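Long-range contacts in putative uncharacterized protein gbs0355 (Streptococcus agalactiae, PDB 3OKZ), which is of unknown function but belongs to the LytR/CpsA/Psr family, whose members probably transfer glycopolymers from lipid carriers to the bacterial cell wall: residues G119-V124 with N161-L166; I130-K135 with A151-G156; F136-S141 with R172-E177. One frame throughout, in Å; residues are numbered along the deposited sequence.

Contact 1. Residues G119-V124 with N161-L166; sequences GLVDLV and NGEQAL
Val121 and Val124, three residues apart on helix 117-126, straddle Gly162 at the start of helix 162-168. The axes of the two short helical segments approach to 7.8 Å, with 127° between their N-to-C directions, and the missing side chain of Gly162 is consistent with a Val121 CA to Gly162 CA separation of only 3.7 Å.

Van der Waals contacts carry most of the interface. Val124 uses both methyls: CG1, held anti to its backbone N (chi1 168°), lies 3.7 Å from Gly162 N, while CG2 meets Ala165 CB at 3.7 Å. Val121 CG2 sits 3.4 Å from Gly162 O and 3.9 Å from Leu166 CB, and Leu120 CD2 adds a looser touch to Leu166 CD1 at 4.4 Å. Glu163, its chain bent at chi2, brings OE1 against Val121 CG2 at the exposed margin. Behind them Val124 also packs on Val189 and Val193 of helix 178-200.

Among polar groups, Gly162 CA makes a CA-H...O contact with Val121 O at 3.2 Å (140° at the hydrogen). Asn161 is the N-cap residue, and Gly162 N is hydrogen-bonded to Asn125 OD1.

No conventional hydrogen bond joins the two segments, consistent with helices meeting mainly through apolar fit, helped by the weak CA-H...O contact.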
# COMPACT_ATOMS: atom_id res chain seq x y z
N GLY A 119 -5.62 -13.50 -2.81
CA GLY A 119 -6.67 -12.50 -2.76
C GLY A 119 -6.61 -11.56 -3.95
O GLY A 119 -7.63 -11.29 -4.56
N LEU A 120 -5.42 -11.07 -4.27
CA LEU A 120 -5.29 -10.17 -5.40
C LEU A 120 -5.71 -10.94 -6.64
O LEU A 120 -6.59 -10.51 -7.37
CB LEU A 120 -3.85 -9.69 -5.59
CG LEU A 120 -3.70 -8.83 -6.86
CD1 LEU A 120 -4.56 -7.57 -6.69
CD2 LEU A 120 -2.23 -8.47 -7.14
N VAL A 121 -5.07 -12.09 -6.85
CA VAL A 121 -5.37 -12.93 -8.00
C VAL A 121 -6.87 -13.20 -8.12
O VAL A 121 -7.45 -12.98 -9.18
CB VAL A 121 -4.59 -14.28 -7.92
CG1 VAL A 121 -5.27 -15.36 -8.75
CG2 VAL A 121 -3.17 -14.06 -8.45
N ASP A 122 -7.48 -13.66 -7.05
CA ASP A 122 -8.92 -13.92 -7.06
C ASP A 122 -9.72 -12.65 -7.35
O ASP A 122 -10.63 -12.64 -8.17
CB ASP A 122 -9.37 -14.49 -5.71
CG ASP A 122 -8.93 -15.92 -5.51
OD1 ASP A 122 -8.97 -16.40 -4.35
OD2 ASP A 122 -8.54 -16.56 -6.51
N LEU A 123 -9.34 -11.57 -6.68
CA LEU A 123 -10.02 -10.29 -6.84
C LEU A 123 -10.07 -9.84 -8.30
O LEU A 123 -11.13 -9.48 -8.81
CB LEU A 123 -9.32 -9.23 -5.98
CG LEU A 123 -10.05 -7.90 -5.82
CD1 LEU A 123 -11.53 -8.12 -5.49
CD2 LEU A 123 -9.33 -7.08 -4.74
N VAL A 124 -8.93 -9.87 -8.97
CA VAL A 124 -8.91 -9.50 -10.37
C VAL A 124 -9.86 -10.41 -11.15
O VAL A 124 -10.73 -9.93 -11.87
CB VAL A 124 -7.49 -9.62 -10.95
CG1 VAL A 124 -7.52 -9.51 -12.47
CG2 VAL A 124 -6.59 -8.54 -10.35
N ASN A 161 -5.58 -12.01 -16.50
CA ASN A 161 -6.27 -12.62 -15.37
C ASN A 161 -5.53 -12.31 -14.07
O ASN A 161 -4.56 -11.56 -14.05
CB ASN A 161 -6.36 -14.15 -15.54
CG ASN A 161 -5.00 -14.83 -15.48
OD1 ASN A 161 -4.32 -14.98 -16.49
ND2 ASN A 161 -4.59 -15.23 -14.28
N GLY A 162 -6.03 -12.89 -12.98
CA GLY A 162 -5.42 -12.69 -11.68
C GLY A 162 -3.95 -13.06 -11.66
O GLY A 162 -3.12 -12.23 -11.31
N GLU A 163 -3.63 -14.28 -12.08
CA GLU A 163 -2.25 -14.77 -12.12
C GLU A 163 -1.33 -13.81 -12.88
O GLU A 163 -0.26 -13.44 -12.40
CB GLU A 163 -2.22 -16.15 -12.79
CG GLU A 163 -1.47 -17.25 -12.02
CD GLU A 163 -2.10 -17.62 -10.68
OE1 GLU A 163 -1.60 -17.16 -9.63
OE2 GLU A 163 -3.10 -18.38 -10.67
N GLN A 164 -1.77 -13.39 -14.06
CA GLN A 164 -1.01 -12.45 -14.88
C GLN A 164 -0.90 -11.13 -14.14
O GLN A 164 0.17 -10.56 -14.03
CB GLN A 164 -1.71 -12.18 -16.21
CG GLN A 164 -1.98 -13.41 -17.05
CD GLN A 164 -2.51 -13.04 -18.41
OE1 GLN A 164 -1.74 -12.83 -19.35
NE2 GLN A 164 -3.83 -12.92 -18.53
N ALA A 165 -2.04 -10.66 -13.66
CA ALA A 165 -2.09 -9.40 -12.92
C ALA A 165 -1.04 -9.38 -11.80
O ALA A 165 -0.39 -8.35 -11.57
CB ALA A 165 -3.49 -9.20 -12.34
N LEU A 166 -0.89 -10.50 -11.11
CA LEU A 166 0.09 -10.59 -10.04
C LEU A 166 1.48 -10.33 -10.62
O LEU A 166 2.23 -9.49 -10.11
CB LEU A 166 0.04 -11.98 -9.39
CG LEU A 166 1.13 -12.30 -8.35
CD1 LEU A 166 1.12 -11.27 -7.26
CD2 LEU A 166 0.89 -13.68 -7.77

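Contact 2. Residues I130-K135 with A151-G156; sequences ITVTNK and AVVEPG
A two-stranded antiparallel sheet, strand 130-134 against strand 156-160, has Asn134 paired with Gly156 at one end. Two backbone bonds define this as a hydrogen-bonded pair: Asn134 N donates to Gly156 O at 2.6 Å (159° at the hydrogen), and Gly156 N returns a longer but straighter bond to Asn134 O at 3.3 Å (177°). Gly156 has a positive phi, a conformation that a residue without a side chain adopts readily.

The pairing runs on through Val132 with His158 and Ile130 with Ile160; the two strands run antiparallel, joined by a long connection. That connection contains a second small antiparallel sheet, in which strand 152-153 pairs with strand 140-141. The Asn134 side chain faces it. Its CG stands anti to the backbone N (chi1 169°), and Asn134 CB lies 3.4 Å from Glu154 O. The amide has its polar partners in the connection: ND2 donates to Phe138 O, and OD1 takes a weak bond from Phe136 N. How closely ND2 really sits against Pro155 is doubtful.

Two other side chains extend the contact. Val132 CG2 approaches Val153 CG1 at 4.3 Å, and Val132 also touches Tyr168 and helix 178-200. Thr133 CG2 rests 3.6 Å from Gly156 O, whereas Thr133 OG1 is hydrogen-bonded to Thr157 OG1.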
# COMPACT_ATOMS: atom_id res chain seq x y z
N ILE A 130 -8.83 -7.80 -15.91
CA ILE A 130 -8.60 -6.41 -16.29
C ILE A 130 -7.70 -6.31 -17.51
O ILE A 130 -7.01 -7.28 -17.88
CB ILE A 130 -7.94 -5.60 -15.19
CG1 ILE A 130 -6.53 -6.14 -14.93
CG2 ILE A 130 -8.81 -5.63 -13.93
CD1 ILE A 130 -5.77 -5.34 -13.90
N THR A 131 -7.71 -5.11 -18.10
CA THR A 131 -6.94 -4.79 -19.30
C THR A 131 -5.77 -3.84 -19.02
O THR A 131 -5.98 -2.73 -18.55
CB THR A 131 -7.87 -4.13 -20.35
OG1 THR A 131 -8.76 -5.12 -20.88
CG2 THR A 131 -7.09 -3.50 -21.49
N VAL A 132 -4.55 -4.30 -19.30
CA VAL A 132 -3.35 -3.47 -19.12
C VAL A 132 -2.49 -3.48 -20.37
O VAL A 132 -2.55 -4.41 -21.17
CB VAL A 132 -2.45 -3.95 -17.95
CG1 VAL A 132 -3.17 -3.76 -16.62
CG2 VAL A 132 -2.03 -5.40 -18.18
N THR A 133 -1.66 -2.45 -20.50
CA THR A 133 -0.77 -2.30 -21.66
C THR A 133 0.71 -2.46 -21.27
O THR A 133 1.22 -1.72 -20.43
CB THR A 133 -0.96 -0.91 -22.32
OG1 THR A 133 -2.34 -0.71 -22.65
CG2 THR A 133 -0.10 -0.80 -23.57
N ASN A 134 1.39 -3.42 -21.90
CA ASN A 134 2.80 -3.67 -21.62
C ASN A 134 3.64 -2.81 -22.54
O ASN A 134 3.91 -3.18 -23.68
CB ASN A 134 3.13 -5.15 -21.84
CG ASN A 134 4.62 -5.41 -21.83
OD1 ASN A 134 5.36 -4.84 -21.04
ND2 ASN A 134 5.07 -6.30 -22.71
N LYS A 135 4.06 -1.66 -22.04
CA LYS A 135 4.84 -0.72 -22.84
C LYS A 135 6.17 -1.27 -23.32
O LYS A 135 6.80 -0.68 -24.19
CB LYS A 135 5.06 0.58 -22.05
CG LYS A 135 5.76 0.35 -20.72
CD LYS A 135 6.10 1.64 -19.98
CE LYS A 135 6.86 1.32 -18.70
NZ LYS A 135 7.29 2.53 -17.96
N ALA A 151 3.60 -17.17 -15.43
CA ALA A 151 2.71 -16.33 -16.25
C ALA A 151 3.43 -15.06 -16.67
O ALA A 151 4.39 -14.63 -16.03
CB ALA A 151 1.46 -15.98 -15.49
N VAL A 152 2.94 -14.46 -17.75
CA VAL A 152 3.55 -13.26 -18.30
C VAL A 152 2.52 -12.39 -19.02
O VAL A 152 1.40 -12.82 -19.27
CB VAL A 152 4.63 -13.62 -19.36
CG1 VAL A 152 5.50 -14.77 -18.85
CG2 VAL A 152 3.95 -13.99 -20.69
N VAL A 153 2.92 -11.17 -19.37
CA VAL A 153 2.03 -10.27 -20.10
C VAL A 153 2.76 -9.85 -21.39
O VAL A 153 3.71 -9.07 -21.36
CB VAL A 153 1.66 -9.03 -19.24
CG1 VAL A 153 0.71 -8.11 -20.01
CG2 VAL A 153 1.02 -9.47 -17.95
N GLU A 154 2.31 -10.40 -22.51
CA GLU A 154 2.91 -10.09 -23.80
C GLU A 154 2.86 -8.60 -24.10
O GLU A 154 2.02 -7.90 -23.55
CB GLU A 154 2.21 -10.88 -24.91
CG GLU A 154 2.45 -12.38 -24.83
CD GLU A 154 3.91 -12.76 -25.07
OE1 GLU A 154 4.36 -13.81 -24.54
OE2 GLU A 154 4.59 -12.00 -25.81
N PRO A 155 3.77 -8.10 -24.95
CA PRO A 155 3.76 -6.66 -25.27
C PRO A 155 2.43 -6.26 -25.86
O PRO A 155 1.78 -7.06 -26.53
CB PRO A 155 4.90 -6.52 -26.28
CG PRO A 155 5.85 -7.58 -25.85
CD PRO A 155 4.93 -8.76 -25.57
N GLY A 156 2.02 -5.02 -25.59
CA GLY A 156 0.76 -4.52 -26.10
C GLY A 156 -0.32 -4.43 -25.05
O GLY A 156 -0.04 -4.37 -23.85

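Contact 3. Residues F136-S141 with R172-E177; sequences FDFPIS and RYDDPE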
# COMPACT_ATOMS: atom_id res chain seq x y z
N PHE A 136 6.59 -2.41 -22.78
CA PHE A 136 7.86 -3.00 -23.17
C PHE A 136 7.83 -3.82 -24.47
O PHE A 136 6.79 -3.99 -25.10
CB PHE A 136 8.41 -3.89 -22.05
CG PHE A 136 8.52 -3.20 -20.73
CD1 PHE A 136 7.57 -3.41 -19.74
CD2 PHE A 136 9.56 -2.31 -20.49
CE1 PHE A 136 7.65 -2.74 -18.52
CE2 PHE A 136 9.65 -1.63 -19.27
CZ PHE A 136 8.70 -1.85 -18.29
N ASP A 137 9.00 -4.31 -24.85
CA ASP A 137 9.15 -5.12 -26.05
C ASP A 137 9.13 -6.58 -25.68
O ASP A 137 8.74 -7.43 -26.48
CB ASP A 137 10.46 -4.77 -26.72
CG ASP A 137 10.33 -3.64 -27.71
OD1 ASP A 137 9.66 -2.64 -27.37
OD2 ASP A 137 10.90 -3.76 -28.81
N PHE A 138 9.57 -6.89 -24.47
CA PHE A 138 9.62 -8.26 -23.97
C PHE A 138 8.38 -8.55 -23.12
O PHE A 138 7.56 -7.67 -22.89
CB PHE A 138 10.87 -8.45 -23.13
CG PHE A 138 11.14 -7.31 -22.19
CD1 PHE A 138 11.63 -6.10 -22.66
CD2 PHE A 138 10.84 -7.44 -20.83
CE1 PHE A 138 11.81 -5.02 -21.81
CE2 PHE A 138 11.02 -6.37 -19.97
CZ PHE A 138 11.50 -5.15 -20.45
N PRO A 139 8.23 -9.81 -22.67
CA PRO A 139 7.07 -10.15 -21.85
C PRO A 139 7.33 -9.79 -20.40
O PRO A 139 8.40 -10.07 -19.87
CB PRO A 139 6.94 -11.67 -22.03
CG PRO A 139 7.71 -11.96 -23.28
CD PRO A 139 8.88 -11.03 -23.16
N ILE A 140 6.36 -9.14 -19.76
CA ILE A 140 6.52 -8.78 -18.36
C ILE A 140 6.47 -10.11 -17.64
O ILE A 140 5.52 -10.87 -17.79
CB ILE A 140 5.37 -7.88 -17.88
CG1 ILE A 140 5.46 -6.51 -18.55
CG2 ILE A 140 5.43 -7.73 -16.38
CD1 ILE A 140 4.46 -5.50 -18.03
N SER A 141 7.50 -10.42 -16.86
CA SER A 141 7.53 -11.69 -16.15
C SER A 141 8.52 -11.72 -15.00
O SER A 141 9.43 -10.89 -14.91
CB SER A 141 7.84 -12.82 -17.13
OG SER A 141 9.16 -13.30 -16.95
N ARG A 172 10.01 -5.99 -11.69
CA ARG A 172 10.85 -4.92 -11.20
C ARG A 172 12.19 -4.78 -11.93
O ARG A 172 12.51 -3.72 -12.45
CB ARG A 172 11.11 -5.16 -9.71
CG ARG A 172 12.02 -4.17 -8.99
CD ARG A 172 12.41 -4.76 -7.64
NE ARG A 172 12.69 -3.77 -6.61
CZ ARG A 172 13.70 -2.91 -6.64
NH1 ARG A 172 14.55 -2.91 -7.66
NH2 ARG A 172 13.87 -2.05 -5.63
N TYR A 173 12.94 -5.87 -11.98
CA TYR A 173 14.27 -5.88 -12.56
C TYR A 173 14.44 -5.59 -14.03
O TYR A 173 15.54 -5.25 -14.47
CB TYR A 173 14.96 -7.19 -12.18
CG TYR A 173 14.96 -7.32 -10.69
CD1 TYR A 173 15.50 -6.31 -9.90
CD2 TYR A 173 14.36 -8.40 -10.06
CE1 TYR A 173 15.43 -6.36 -8.51
CE2 TYR A 173 14.28 -8.46 -8.67
CZ TYR A 173 14.82 -7.44 -7.91
OH TYR A 173 14.75 -7.48 -6.54
N ASP A 174 13.38 -5.70 -14.80
CA ASP A 174 13.51 -5.38 -16.21
C ASP A 174 13.00 -3.97 -16.42
O ASP A 174 12.97 -3.47 -17.54
CB ASP A 174 12.74 -6.38 -17.04
CG ASP A 174 13.37 -7.72 -17.02
OD1 ASP A 174 14.55 -7.80 -17.42
OD2 ASP A 174 12.72 -8.69 -16.59
N ASP A 175 12.59 -3.33 -15.32
CA ASP A 175 12.09 -1.97 -15.39
C ASP A 175 13.13 -1.00 -14.85
O ASP A 175 13.48 -1.00 -13.67
CB ASP A 175 10.77 -1.83 -14.60
CG ASP A 175 10.07 -0.49 -14.85
OD1 ASP A 175 10.63 0.37 -15.56
OD2 ASP A 175 8.94 -0.29 -14.33
N PRO A 176 13.65 -0.14 -15.74
CA PRO A 176 14.66 0.86 -15.37
C PRO A 176 14.23 1.65 -14.14
O PRO A 176 15.06 2.09 -13.35
CB PRO A 176 14.73 1.74 -16.62
CG PRO A 176 14.42 0.78 -17.73
CD PRO A 176 13.29 -0.05 -17.16
N GLU A 177 12.92 1.82 -13.97
CA GLU A 177 12.39 2.57 -12.82
C GLU A 177 12.31 1.74 -11.55
O GLU A 177 11.83 2.20 -10.52
CB GLU A 177 11.01 3.14 -13.16
CG GLU A 177 11.01 4.06 -14.36
CD GLU A 177 9.70 4.00 -15.12
OE1 GLU A 177 9.41 2.94 -15.73
OE2 GLU A 177 8.97 5.01 -15.11
O HOH W 1 9.45 -8.33 -17.32
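Phe136 and Phe138 lean against the type I beta turn Arg172-Asp175, closed by the bond from Asp175 N to Arg172 O, in the loop that leads into helix 178-200. Followed outward, Phe136 first places CB over one face of the Phe138 ring, 3.6 Å above its plane and offset toward the rim. CG lies anti to the carbonyl carbon (chi1 -54°), and the ring projects toward the turn. There CE2 comes 4.2 Å from Asp174 O and reaches the pyrrolidine of Pro176 as well. At the tip, CZ meets Asp175 CG at 3.9 Å; this carboxylate sits at the ring's edge, the two planes 75° apart.

Each oxygen of that carboxylate has a partner. Asp175 OD1 accepts from Glu177 N at 3.1 Å (163° at the hydrogen), a capping bond arriving from above the carboxylate plane, and OD2 forms a salt bridge with Arg185.

The second phenylalanine approaches Asp174 obliquely, Phe138 CE2 lying 3.4 Å from Asp174 CB and CZ 3.7 Å from Asp174 O. In the plane of the Phe138 ring, at its edge, water 1 accepts from Ser141 N at 2.9 Å and gives a weak hydrogen bond to Asp174 OD2 at 3.4 Å.

In the fold
Along the chain the segments come as 119-124, 130-135, 136-141, 151-156, 161-166 and 172-177: contact 2 falls within the span of contact 1, and contact 3 crosses both. The centres of contacts 1 and 2 are about 13 Å apart and they touch, Val124 CG1 against Ile130 N; those of contacts 2 and 3 are about 11 Å apart, and contacts 1 and 3, about 19 Å apart, do not touch. Contacts 2 and 3 share the sheet of strands 140-141 and 152-153 and the Lys135-Glu177 salt bridge. Contact 1 joins two helices, contact 2 a strand pair, contact 3 a connecting segment to a turn; Ile130 and Val132 link the strand pair to helix 178-200, all within the LytR/CpsA/Psr region.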